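Local coordinates for protein hydrogenase maturation factor (Thermoanaerobacter tengcongensis, PDB 3VTH) that probably transfers a carbamoyl group from carbamoyl phosphate to the partner protein HypE, at the expense of ATP, during the maturation of [NiFe]-hydrogenases, at residues 231-236 with 322-327; 207-212 with 318-323; 243-248 with 327-332; 285-290 with 301-306. One frame throughout, in Å; residues are numbered along the deposited sequence.

Contact 1 (231-236 with 322-327); sequences NALDDE and DFPIVM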
# COMPACT_ATOMS: atom_id res chain seq x y z
N ASN A 231 4.27 -24.03 7.15
CA ASN A 231 5.00 -23.83 8.41
C ASN A 231 6.26 -22.98 8.18
O ASN A 231 7.20 -23.44 7.52
CB ASN A 231 5.37 -25.20 8.99
CG ASN A 231 6.04 -25.12 10.35
OD1 ASN A 231 6.41 -24.04 10.82
ND2 ASN A 231 6.20 -26.26 10.99
N ALA A 232 6.29 -21.79 8.76
CA ALA A 232 7.46 -20.89 8.62
C ALA A 232 8.70 -21.34 9.40
O ALA A 232 9.76 -20.72 9.31
CB ALA A 232 7.08 -19.45 8.99
N LEU A 233 8.56 -22.41 10.19
CA LEU A 233 9.71 -23.01 10.87
C LEU A 233 10.24 -24.23 10.10
O LEU A 233 11.28 -24.81 10.47
CB LEU A 233 9.37 -23.43 12.32
CG LEU A 233 8.89 -22.38 13.35
CD1 LEU A 233 8.78 -23.02 14.74
CD2 LEU A 233 9.82 -21.20 13.40
N ASP A 234 9.54 -24.61 9.03
CA ASP A 234 9.88 -25.82 8.27
C ASP A 234 10.71 -25.50 7.01
O ASP A 234 10.16 -25.08 5.98
CB ASP A 234 8.59 -26.60 7.93
CG ASP A 234 8.86 -27.99 7.35
OD1 ASP A 234 9.88 -28.18 6.67
OD2 ASP A 234 8.01 -28.89 7.54
N ASP A 235 12.02 -25.73 7.11
CA ASP A 235 13.00 -25.48 6.04
C ASP A 235 12.60 -26.06 4.67
O ASP A 235 12.63 -25.35 3.67
CB ASP A 235 14.38 -26.05 6.41
CG ASP A 235 15.25 -25.09 7.22
OD1 ASP A 235 16.49 -25.28 7.24
OD2 ASP A 235 14.73 -24.17 7.86
N GLU A 236 12.24 -27.35 4.62
CA GLU A 236 11.95 -27.97 3.33
C GLU A 236 10.59 -27.54 2.76
O GLU A 236 10.43 -27.45 1.54
CB GLU A 236 12.15 -29.51 3.35
CG GLU A 236 10.88 -30.33 3.42
CD GLU A 236 11.13 -31.84 3.38
OE1 GLU A 236 11.85 -32.30 2.47
OE2 GLU A 236 10.59 -32.56 4.25
N ASP A 322 1.17 -24.83 16.41
CA ASP A 322 2.10 -24.11 17.31
C ASP A 322 3.32 -23.53 16.58
O ASP A 322 4.46 -23.64 17.05
CB ASP A 322 2.54 -25.00 18.48
CG ASP A 322 3.26 -26.26 18.03
OD1 ASP A 322 3.59 -26.38 16.83
OD2 ASP A 322 3.50 -27.15 18.88
N PHE A 323 3.09 -22.93 15.42
CA PHE A 323 4.16 -22.37 14.61
C PHE A 323 3.60 -21.25 13.76
O PHE A 323 2.43 -21.30 13.38
CB PHE A 323 4.87 -23.45 13.73
CG PHE A 323 3.92 -24.36 12.98
CD1 PHE A 323 3.24 -23.92 11.83
CD2 PHE A 323 3.70 -25.67 13.42
CE1 PHE A 323 2.35 -24.76 11.14
CE2 PHE A 323 2.84 -26.53 12.74
CZ PHE A 323 2.15 -26.08 11.59
N PRO A 324 4.42 -20.21 13.48
CA PRO A 324 3.98 -19.17 12.56
C PRO A 324 3.94 -19.72 11.14
O PRO A 324 4.58 -20.74 10.85
CB PRO A 324 5.06 -18.09 12.69
CG PRO A 324 6.08 -18.59 13.68
CD PRO A 324 5.82 -20.03 13.92
N ILE A 325 3.21 -19.04 10.26
CA ILE A 325 3.09 -19.53 8.89
C ILE A 325 3.38 -18.46 7.84
O ILE A 325 2.98 -17.31 8.00
CB ILE A 325 1.69 -20.12 8.62
CG1 ILE A 325 0.60 -19.07 8.95
CG2 ILE A 325 1.49 -21.44 9.41
CD1 ILE A 325 -0.84 -19.49 8.62
N VAL A 326 4.04 -18.86 6.76
CA VAL A 326 4.15 -18.05 5.55
C VAL A 326 2.74 -17.77 5.03
O VAL A 326 1.87 -18.63 5.11
CB VAL A 326 4.95 -18.79 4.46
CG1 VAL A 326 4.85 -18.09 3.10
CG2 VAL A 326 6.40 -18.93 4.90
N MET A 327 2.52 -16.55 4.55
CA MET A 327 1.34 -16.21 3.80
C MET A 327 1.84 -15.45 2.58
O MET A 327 2.32 -14.31 2.71
CB MET A 327 0.40 -15.31 4.62
CG MET A 327 -0.31 -16.04 5.73
SD MET A 327 -1.54 -17.18 5.06
CE MET A 327 -3.02 -16.16 5.12

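Contact 2 (207-212 with 318-323); sequences CVAKAL and MEEIDF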
# COMPACT_ATOMS: atom_id res chain seq x y z
N CYS A 207 -8.30 -30.07 9.29
CA CYS A 207 -7.72 -30.68 8.09
C CYS A 207 -6.54 -29.84 7.55
O CYS A 207 -5.51 -30.39 7.12
CB CYS A 207 -8.79 -30.87 7.01
SG CYS A 207 -10.18 -31.97 7.47
N VAL A 208 -6.71 -28.52 7.59
CA VAL A 208 -5.68 -27.55 7.19
C VAL A 208 -4.47 -27.63 8.11
O VAL A 208 -3.33 -27.75 7.63
CB VAL A 208 -6.25 -26.12 7.14
CG1 VAL A 208 -5.13 -25.07 6.96
CG2 VAL A 208 -7.25 -26.01 6.01
N ALA A 209 -4.73 -27.62 9.42
CA ALA A 209 -3.67 -27.74 10.44
C ALA A 209 -2.82 -28.99 10.24
O ALA A 209 -1.59 -28.92 10.31
CB ALA A 209 -4.25 -27.71 11.83
N LYS A 210 -3.47 -30.11 9.97
CA LYS A 210 -2.75 -31.37 9.75
C LYS A 210 -1.86 -31.30 8.50
O LYS A 210 -0.69 -31.68 8.55
CB LYS A 210 -3.71 -32.57 9.70
CG LYS A 210 -4.43 -32.79 11.03
CD LYS A 210 -4.72 -34.25 11.35
CE LYS A 210 -5.40 -34.35 12.72
NZ LYS A 210 -5.58 -35.76 13.18
N ALA A 211 -2.40 -30.79 7.40
CA ALA A 211 -1.60 -30.60 6.18
C ALA A 211 -0.35 -29.73 6.45
O ALA A 211 0.77 -30.10 6.07
CB ALA A 211 -2.44 -30.03 5.06
N LEU A 212 -0.55 -28.60 7.12
CA LEU A 212 0.55 -27.72 7.51
C LEU A 212 1.60 -28.41 8.40
O LEU A 212 2.79 -28.22 8.22
CB LEU A 212 0.04 -26.45 8.19
CG LEU A 212 -0.77 -25.45 7.36
CD1 LEU A 212 -1.40 -24.42 8.32
CD2 LEU A 212 0.10 -24.74 6.28
N MET A 318 -4.91 -20.93 14.40
CA MET A 318 -3.91 -20.68 15.44
C MET A 318 -4.08 -21.51 16.71
O MET A 318 -3.09 -21.86 17.36
CB MET A 318 -3.83 -19.18 15.79
CG MET A 318 -3.17 -18.30 14.70
SD MET A 318 -1.47 -18.86 14.40
CE MET A 318 -0.92 -17.70 13.15
N GLU A 319 -5.32 -21.84 17.08
CA GLU A 319 -5.51 -22.79 18.19
C GLU A 319 -5.10 -24.24 17.83
O GLU A 319 -4.91 -25.07 18.72
CB GLU A 319 -6.92 -22.71 18.82
CG GLU A 319 -7.99 -22.04 17.96
CD GLU A 319 -9.27 -21.66 18.71
OE1 GLU A 319 -9.73 -20.50 18.56
OE2 GLU A 319 -9.82 -22.52 19.42
N GLU A 320 -4.95 -24.53 16.53
CA GLU A 320 -4.60 -25.90 16.10
C GLU A 320 -3.12 -26.12 15.83
O GLU A 320 -2.64 -27.25 15.93
CB GLU A 320 -5.43 -26.34 14.88
CG GLU A 320 -6.95 -26.35 15.06
CD GLU A 320 -7.42 -27.19 16.25
OE1 GLU A 320 -6.89 -28.30 16.46
OE2 GLU A 320 -8.35 -26.74 16.95
N ILE A 321 -2.39 -25.05 15.49
CA ILE A 321 -0.96 -25.14 15.20
C ILE A 321 -0.10 -24.44 16.27
O ILE A 321 -0.59 -23.55 16.97
CB ILE A 321 -0.64 -24.57 13.78
CG1 ILE A 321 -1.03 -23.09 13.68
CG2 ILE A 321 -1.36 -25.38 12.70
CD1 ILE A 321 -0.63 -22.42 12.37
N ASP A 322 1.17 -24.83 16.41
CA ASP A 322 2.10 -24.11 17.31
C ASP A 322 3.32 -23.53 16.58
O ASP A 322 4.46 -23.64 17.05
CB ASP A 322 2.54 -25.00 18.48
CG ASP A 322 3.26 -26.26 18.03
OD1 ASP A 322 3.59 -26.38 16.83
OD2 ASP A 322 3.50 -27.15 18.88
N PHE A 323 3.09 -22.93 15.42
CA PHE A 323 4.16 -22.37 14.61
C PHE A 323 3.60 -21.25 13.76
O PHE A 323 2.43 -21.30 13.38
CB PHE A 323 4.87 -23.45 13.73
CG PHE A 323 3.92 -24.36 12.98
CD1 PHE A 323 3.24 -23.92 11.83
CD2 PHE A 323 3.70 -25.67 13.42
CE1 PHE A 323 2.35 -24.76 11.14
CE2 PHE A 323 2.84 -26.53 12.74
CZ PHE A 323 2.15 -26.08 11.59

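Contact 3 (243-248 with 327-332); sequences RRKKRY and MTSGNV. With MG (magnesium ion), chain G; APC (diphosphomethylphosphonic acid adenosyl ester), chain F.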
# COMPACT_ATOMS: atom_id res chain seq x y z
N ARG A 243 10.03 -23.30 -4.88
CA ARG A 243 10.19 -24.04 -6.15
C ARG A 243 8.90 -24.06 -6.97
O ARG A 243 8.92 -23.83 -8.18
CB ARG A 243 10.68 -25.48 -5.90
CG ARG A 243 11.07 -26.24 -7.19
CD ARG A 243 11.40 -27.73 -6.96
NE ARG A 243 11.91 -27.96 -5.61
CZ ARG A 243 11.22 -28.54 -4.63
NH1 ARG A 243 9.99 -28.99 -4.83
NH2 ARG A 243 11.79 -28.67 -3.43
N ARG A 244 7.79 -24.35 -6.31
CA ARG A 244 6.52 -24.52 -7.00
C ARG A 244 5.95 -23.18 -7.48
O ARG A 244 5.50 -23.07 -8.61
CB ARG A 244 5.53 -25.26 -6.13
CG ARG A 244 5.90 -26.71 -5.89
CD ARG A 244 4.79 -27.41 -5.16
NE ARG A 244 5.13 -28.79 -4.81
CZ ARG A 244 4.38 -29.55 -4.02
NH1 ARG A 244 3.25 -29.07 -3.52
NH2 ARG A 244 4.75 -30.80 -3.75
N LYS A 245 5.99 -22.16 -6.62
CA LYS A 245 5.57 -20.82 -7.02
C LYS A 245 6.56 -20.17 -8.01
O LYS A 245 6.18 -19.29 -8.79
CB LYS A 245 5.31 -19.91 -5.80
CG LYS A 245 4.52 -18.63 -6.15
CD LYS A 245 4.13 -17.78 -4.93
CE LYS A 245 3.62 -16.41 -5.40
NZ LYS A 245 3.13 -15.56 -4.27
N LYS A 246 7.81 -20.65 -8.00
CA LYS A 246 8.90 -20.09 -8.81
C LYS A 246 9.28 -18.68 -8.32
O LYS A 246 9.64 -17.80 -9.11
CB LYS A 246 8.56 -20.11 -10.32
CG LYS A 246 8.47 -21.52 -10.92
CD LYS A 246 7.44 -21.60 -12.04
CE LYS A 246 7.15 -23.05 -12.45
NZ LYS A 246 8.15 -23.59 -13.42
N ARG A 247 9.18 -18.49 -7.01
CA ARG A 247 9.48 -17.21 -6.34
C ARG A 247 10.70 -17.45 -5.46
O ARG A 247 10.57 -17.88 -4.31
CB ARG A 247 8.28 -16.81 -5.49
CG ARG A 247 8.33 -15.45 -4.83
CD ARG A 247 7.02 -15.28 -4.05
NE ARG A 247 6.94 -14.04 -3.29
CZ ARG A 247 7.61 -13.79 -2.17
NH1 ARG A 247 8.46 -14.69 -1.69
NH2 ARG A 247 7.45 -12.64 -1.54
N TYR A 248 11.89 -17.17 -5.99
CA TYR A 248 13.12 -17.65 -5.37
C TYR A 248 13.87 -16.68 -4.47
O TYR A 248 14.68 -17.11 -3.63
CB TYR A 248 14.08 -18.21 -6.42
CG TYR A 248 13.77 -19.62 -6.85
CD1 TYR A 248 14.06 -20.71 -6.01
CD2 TYR A 248 13.20 -19.89 -8.10
CE1 TYR A 248 13.78 -22.03 -6.41
CE2 TYR A 248 12.92 -21.19 -8.51
CZ TYR A 248 13.22 -22.25 -7.66
OH TYR A 248 12.94 -23.54 -8.07
N MET A 327 2.52 -16.55 4.55
CA MET A 327 1.34 -16.21 3.80
C MET A 327 1.84 -15.45 2.58
O MET A 327 2.32 -14.31 2.71
CB MET A 327 0.40 -15.31 4.62
CG MET A 327 -0.31 -16.04 5.73
SD MET A 327 -1.54 -17.18 5.06
CE MET A 327 -3.02 -16.16 5.12
N THR A 328 1.75 -16.08 1.42
CA THR A 328 2.16 -15.45 0.17
C THR A 328 0.96 -15.53 -0.74
O THR A 328 0.12 -16.41 -0.58
CB THR A 328 3.44 -16.12 -0.44
OG1 THR A 328 3.91 -15.34 -1.55
CG2 THR A 328 3.17 -17.54 -0.90
N SER A 329 0.84 -14.61 -1.68
CA SER A 329 -0.38 -14.54 -2.46
C SER A 329 -0.50 -15.78 -3.36
O SER A 329 0.50 -16.31 -3.85
CB SER A 329 -0.46 -13.23 -3.25
OG SER A 329 0.53 -13.18 -4.26
N GLY A 330 -1.73 -16.25 -3.51
CA GLY A 330 -2.04 -17.46 -4.25
C GLY A 330 -2.12 -17.20 -5.74
O GLY A 330 -3.19 -16.89 -6.26
N ASN A 331 -0.97 -17.31 -6.40
CA ASN A 331 -0.85 -17.15 -7.85
C ASN A 331 0.50 -17.72 -8.27
O ASN A 331 1.38 -17.93 -7.43
CB ASN A 331 -0.95 -15.66 -8.24
CG ASN A 331 -0.10 -14.75 -7.35
OD1 ASN A 331 -0.60 -14.21 -6.36
ND2 ASN A 331 1.18 -14.58 -7.70
N VAL A 332 0.65 -18.01 -9.56
CA VAL A 332 2.00 -18.26 -10.06
C VAL A 332 2.70 -16.91 -10.03
O VAL A 332 2.05 -15.85 -10.17
CB VAL A 332 2.05 -18.98 -11.46
CG1 VAL A 332 1.16 -18.32 -12.49
CG2 VAL A 332 3.50 -19.07 -12.00
MG MG G . 2.06 -11.73 -4.47
PG APC F . 4.35 -12.58 -6.63
O1G APC F . 3.11 -12.96 -5.86
O2G APC F . 5.50 -13.52 -6.37
O3G APC F . 4.11 -12.34 -8.10
PB APC F . 4.67 -10.47 -4.70
O1B APC F . 3.22 -10.08 -4.63
O2B APC F . 5.65 -9.32 -4.62
O3B APC F . 4.90 -11.15 -6.14
PA APC F . 3.98 -11.90 -1.98
O1A APC F . 4.64 -12.90 -1.06
O2A APC F . 2.57 -12.18 -2.33
C3A APC F . 5.06 -11.75 -3.45
O5' APC F . 3.96 -10.43 -1.30
C5' APC F . 4.62 -10.11 -0.08
C4' APC F . 5.30 -8.75 -0.26
O4' APC F . 5.84 -8.40 1.02
C3' APC F . 6.47 -8.85 -1.24
O3' APC F . 6.54 -7.70 -2.11
C2' APC F . 7.69 -8.85 -0.35
O2' APC F . 8.87 -8.39 -1.02
C1' APC F . 7.21 -8.03 0.85
N9 APC F . 8.03 -8.43 1.99
C8 APC F . 7.93 -9.58 2.71
N7 APC F . 8.91 -9.61 3.65
C5 APC F . 9.64 -8.48 3.52
C6 APC F . 10.81 -7.88 4.18
N6 APC F . 11.43 -8.50 5.21
N1 APC F . 11.25 -6.68 3.73
C2 APC F . 10.65 -6.03 2.71
N3 APC F . 9.58 -6.51 2.05
C4 APC F . 9.05 -7.71 2.42
O HOH W 1 0.74 -11.06 -6.13

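Contact 4 (285-290 with 301-306); sequences LLKKKG and LDTLGV. With APC (diphosphomethylphosphonic acid adenosyl ester), chain F.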
# COMPACT_ATOMS: atom_id res chain seq x y z
N LEU A 285 6.84 -4.42 8.51
CA LEU A 285 8.26 -4.75 8.42
C LEU A 285 8.95 -4.41 9.73
O LEU A 285 8.93 -3.26 10.17
CB LEU A 285 8.94 -4.03 7.24
CG LEU A 285 8.28 -4.26 5.87
CD1 LEU A 285 9.07 -3.55 4.81
CD2 LEU A 285 8.12 -5.77 5.54
N LEU A 286 9.58 -5.42 10.31
CA LEU A 286 10.16 -5.33 11.65
C LEU A 286 11.59 -5.82 11.65
O LEU A 286 11.90 -6.78 10.95
CB LEU A 286 9.34 -6.21 12.62
CG LEU A 286 7.86 -5.85 12.82
CD1 LEU A 286 7.19 -6.95 13.62
CD2 LEU A 286 7.67 -4.49 13.51
N LYS A 287 12.46 -5.17 12.43
CA LYS A 287 13.85 -5.62 12.56
C LYS A 287 13.91 -6.94 13.31
O LYS A 287 13.27 -7.10 14.37
CB LYS A 287 14.71 -4.57 13.27
CG LYS A 287 14.93 -3.27 12.46
CD LYS A 287 15.99 -3.44 11.34
CE LYS A 287 16.20 -2.12 10.58
NZ LYS A 287 17.27 -2.20 9.54
N LYS A 288 14.70 -7.88 12.78
CA LYS A 288 14.88 -9.21 13.37
C LYS A 288 15.66 -9.12 14.68
O LYS A 288 16.65 -8.39 14.75
CB LYS A 288 15.66 -10.12 12.42
CG LYS A 288 14.94 -10.54 11.14
CD LYS A 288 15.95 -11.28 10.24
CE LYS A 288 15.29 -11.90 9.02
NZ LYS A 288 16.32 -12.50 8.15
N LYS A 289 15.23 -9.86 15.69
CA LYS A 289 16.00 -10.03 16.93
C LYS A 289 15.57 -11.28 17.66
O LYS A 289 14.38 -11.52 17.81
CB LYS A 289 15.86 -8.81 17.85
CG LYS A 289 16.62 -8.93 19.20
CD LYS A 289 16.47 -7.69 20.10
CE LYS A 289 15.04 -7.55 20.68
NZ LYS A 289 14.69 -8.68 21.58
N GLY A 290 16.55 -12.05 18.14
CA GLY A 290 16.28 -13.20 19.00
C GLY A 290 16.19 -14.50 18.23
O GLY A 290 17.16 -14.93 17.61
N LEU A 301 18.39 -10.47 4.77
CA LEU A 301 17.76 -9.23 5.21
C LEU A 301 17.75 -9.16 6.74
O LEU A 301 17.77 -10.20 7.41
CB LEU A 301 16.33 -9.12 4.66
CG LEU A 301 16.19 -9.19 3.12
CD1 LEU A 301 14.72 -9.17 2.70
CD2 LEU A 301 16.97 -8.08 2.45
N ASP A 302 17.73 -7.94 7.28
CA ASP A 302 17.69 -7.78 8.73
C ASP A 302 16.28 -7.51 9.25
O ASP A 302 16.09 -7.20 10.42
CB ASP A 302 18.71 -6.72 9.21
CG ASP A 302 18.33 -5.30 8.83
OD1 ASP A 302 17.43 -5.07 7.99
OD2 ASP A 302 18.97 -4.38 9.39
N THR A 303 15.29 -7.62 8.35
CA THR A 303 13.88 -7.40 8.68
C THR A 303 13.00 -8.60 8.33
O THR A 303 13.36 -9.41 7.47
CB THR A 303 13.31 -6.19 7.93
OG1 THR A 303 13.43 -6.42 6.52
CG2 THR A 303 14.05 -4.87 8.32
N LEU A 304 11.86 -8.71 9.00
CA LEU A 304 10.85 -9.71 8.71
C LEU A 304 9.53 -8.97 8.47
O LEU A 304 9.24 -7.99 9.16
CB LEU A 304 10.71 -10.63 9.92
CG LEU A 304 10.66 -12.16 9.87
CD1 LEU A 304 11.58 -12.80 8.81
CD2 LEU A 304 11.01 -12.70 11.29
N GLY A 305 8.73 -9.45 7.52
CA GLY A 305 7.39 -8.92 7.30
C GLY A 305 6.42 -9.77 8.10
O GLY A 305 6.31 -10.97 7.85
N VAL A 306 5.75 -9.16 9.07
CA VAL A 306 4.88 -9.92 9.98
C VAL A 306 3.48 -9.35 10.04
O VAL A 306 3.31 -8.14 10.09
CB VAL A 306 5.48 -9.99 11.42
CG1 VAL A 306 4.64 -10.89 12.33
CG2 VAL A 306 6.90 -10.52 11.38
PG APC F . 4.35 -12.58 -6.63
O1G APC F . 3.11 -12.96 -5.86
O2G APC F . 5.50 -13.52 -6.37
O3G APC F . 4.11 -12.34 -8.10
PB APC F . 4.67 -10.47 -4.70
O1B APC F . 3.22 -10.08 -4.63
O2B APC F . 5.65 -9.32 -4.62
O3B APC F . 4.90 -11.15 -6.14
PA APC F . 3.98 -11.90 -1.98
O1A APC F . 4.64 -12.90 -1.06
O2A APC F . 2.57 -12.18 -2.33
C3A APC F . 5.06 -11.75 -3.45
O5' APC F . 3.96 -10.43 -1.30
C5' APC F . 4.62 -10.11 -0.08
C4' APC F . 5.30 -8.75 -0.26
O4' APC F . 5.84 -8.40 1.02
C3' APC F . 6.47 -8.85 -1.24
O3' APC F . 6.54 -7.70 -2.11
C2' APC F . 7.69 -8.85 -0.35
O2' APC F . 8.87 -8.39 -1.02
C1' APC F . 7.21 -8.03 0.85
N9 APC F . 8.03 -8.43 1.99
C8 APC F . 7.93 -9.58 2.71
N7 APC F . 8.91 -9.61 3.65
C5 APC F . 9.64 -8.48 3.52
C6 APC F . 10.81 -7.88 4.18
N6 APC F . 11.43 -8.50 5.21
N1 APC F . 11.25 -6.68 3.73
C2 APC F . 10.65 -6.03 2.71
N3 APC F . 9.58 -6.51 2.05
C4 APC F . 9.05 -7.71 2.42
O HOH W 2 17.85 -7.16 12.77

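Contact 1 (231-236 with 322-327)
With CG anti to the backbone N (chi1 -176°), Asn231 lays its carboxamide over one face of the Phe323 ring, whose own CG is turned between its backbone N and carbonyl carbon (chi1 47°). Amide and ring planes lie 16° apart, a stacked arrangement with ND2 about 3.5 Å above the ring plane of Phe323 and over its centre. Asn231 OD1 lies 3.3 Å from Phe323 CG, while Asn231 CB makes a CH-pi contact over the same face. The amide is also held from its own chain: Leu233 N donates to Asn231 OD1 at 2.8 Å, closing an Asx turn, with the donor above the carbonyl plane. An alanine in place of Phe323 would probably leave the Asn231 amide without its stacking surface and Asn231 CB without its CH-pi partner. The backbones meet where Ala232 N donates to Pro324 O (2.9 Å). Apolar contacts fill in around this bond, Ala232 CB resting 4.2 Å from Val326 CG2 and Leu233 CG 3.9 Å from Pro324 CD. Asn231 to Asp234 form a type I turn, and Asp234 then serves as N-cap of helix 235-245, its OD1 accepting from Ala237 N and weakly from Glu236 N. The whole is a capped strand-to-helix connection, packed against the start of strand 325-329 and the residues that lead into it, in the YrdC-like domain.

Contact 2 (207-212 with 318-323)
Leu212 and Ala209, one helical turn apart, pack helix 204-213 of the YrdC-like domain against the end of helix 312-320 and the loop that leaves it. Through CB, Leu212 meets the far end of the Phe323 ring, with Phe323 CZ 4.0 Å away; the backbone carbon of Leu212 lies equally near that atom. Leu212 CG sits anti to the carbonyl carbon (chi1 -67°) and carries the branch onward to CD1, which is 4.5 Å from Ile321 CG2, a looser touch, and which also reaches Ile325 CG2 of the following strand. Ala209 makes the tighter join: its CB is 3.5 Å from Glu320 CB and 3.8 Å from Ile321 CG2. Beyond CB the Glu320 chain bends and leads away from helix 204-213. The interface is thus made by aliphatic carbons and one aromatic tip. Polar bonds at its margin come from outside the two segments: Lys213 NZ binds Glu320 O, and Arg257 binds the carbonyl oxygens of Met318 and Ile321. At the other end of the helical segment, Cys207 is joined to Cys200 by a disulfide. The Phe323 ring is sandwiched, for on the face opposite Asn231 the CB of Ile321 lies 3.8 Å above its plane, offset toward the rim.

Contact 3 (243-248 with 327-332)
Lys245 NZ is gripped by three oxygens: it donates to Thr328 OG1 at 2.8 Å, to Ser329 O at 2.8 Å and to O1G of the ATP analogue APC at 3.0 Å. The bond to Ser329 O lies in the carbonyl plane, on a lone pair. An extended lysine chain, with CG anti to the backbone N (chi1 -165°), meets Thr328 tip to tip. Thr328 OG1 in turn donates to APC O1A over 2.6 Å, so the ammonium probably polarises this hydroxyl toward the phosphate. A methionine in place of Lys245 would probably leave Ser329 O and APC O1G without their cationic donor, and Thr328 OG1 freer to turn. Ser329 OG binds the magnesium ion at 2.1 Å and donates to Asn331 OD1 at 2.6 Å; one oxygen from each of the three phosphorus groups of APC and a water also bind the metal. Asn331 ND2 donates to APC O1G at 3.1 Å and also to Val332 O, which lies in the amide plane of Asn331 while the donor stands above the carbonyl plane of Val332. The Arg247 guanidinium lies with one face over Thr328 OG1 and gives NH2 to Pro251 O. Together these groups build the triphosphate end of the nucleotide pocket in the YrdC-like domain. Lys245 closes helix 235-245 in a Schellman motif, with Lys246 at positive phi as C-prime residue, and from this helix end it reaches across to Thr328 and Ser329 at the end of strand 325-329, which pairs with strand 226-229 through Thr328 and Leu228.

Contact 4 (285-290 with 301-306)
Leu285 and Gly305, a non-hydrogen-bonded pair of two antiparallel strands, line the adenine site of the bound ATP analogue APC. CD1 of Leu285 lies 3.6 Å from APC C2, and its CD2 is 3.7 Å from Gly305 CA. A CB at Gly305 would clash with APC N7 and sit tightly against Leu285 CD2. The exocyclic amine of the base, APC N6, donates to Thr303 OG1 at 3.2 Å. Behind these residues the hydrogen-bonded pair of Leu286 and Leu304 fixes the register: Leu286 N donates to Leu304 O (2.8 Å), and Leu304 N to Leu286 O, nearly along the C=O axis. Farther out, Lys288 N bonds Asp302 O, and a water joins that oxygen to Lys288 O. The Lys287 chain bends at chi2 (-78°), and its NZ forms a salt bridge with Asp302 OD2 (2.8 Å), on the syn side but tilted out of the carboxylate plane. Lys288 runs out extended, its NZ held by Leu301 O (2.8 Å) and Ala298 O. Asp302 OD1 also bonds Ser626 OG of helix 619-626 in the Kae1-like part. Within the sheet, strand 283-287 is flanked by 370-374 and strand 303-307 by 254-255, while helix 259-265 packs on Leu286 and Val306.

From the N terminus, helix 204-213 opens contact 2, which closes more than a hundred residues later at 318-323. Contact 1 starts at 231-236, where helix 235-245 begins, and ends on 322-327, sharing Asp322 and Phe323 with contact 2. Contact 3 leaves the far end of that same helix and closes on 327-332; its segments alternate with those of contacts 1 and 2, so it crosses both. Contact 4, a short hairpin-like closure between 285-290 and 301-306, nests inside all three loops. Contacts 1, 3 and 4 reach one mixed sheet, contact 2 joins its helical covering, and contacts 3 and 4 meet opposite ends of the same nucleotide.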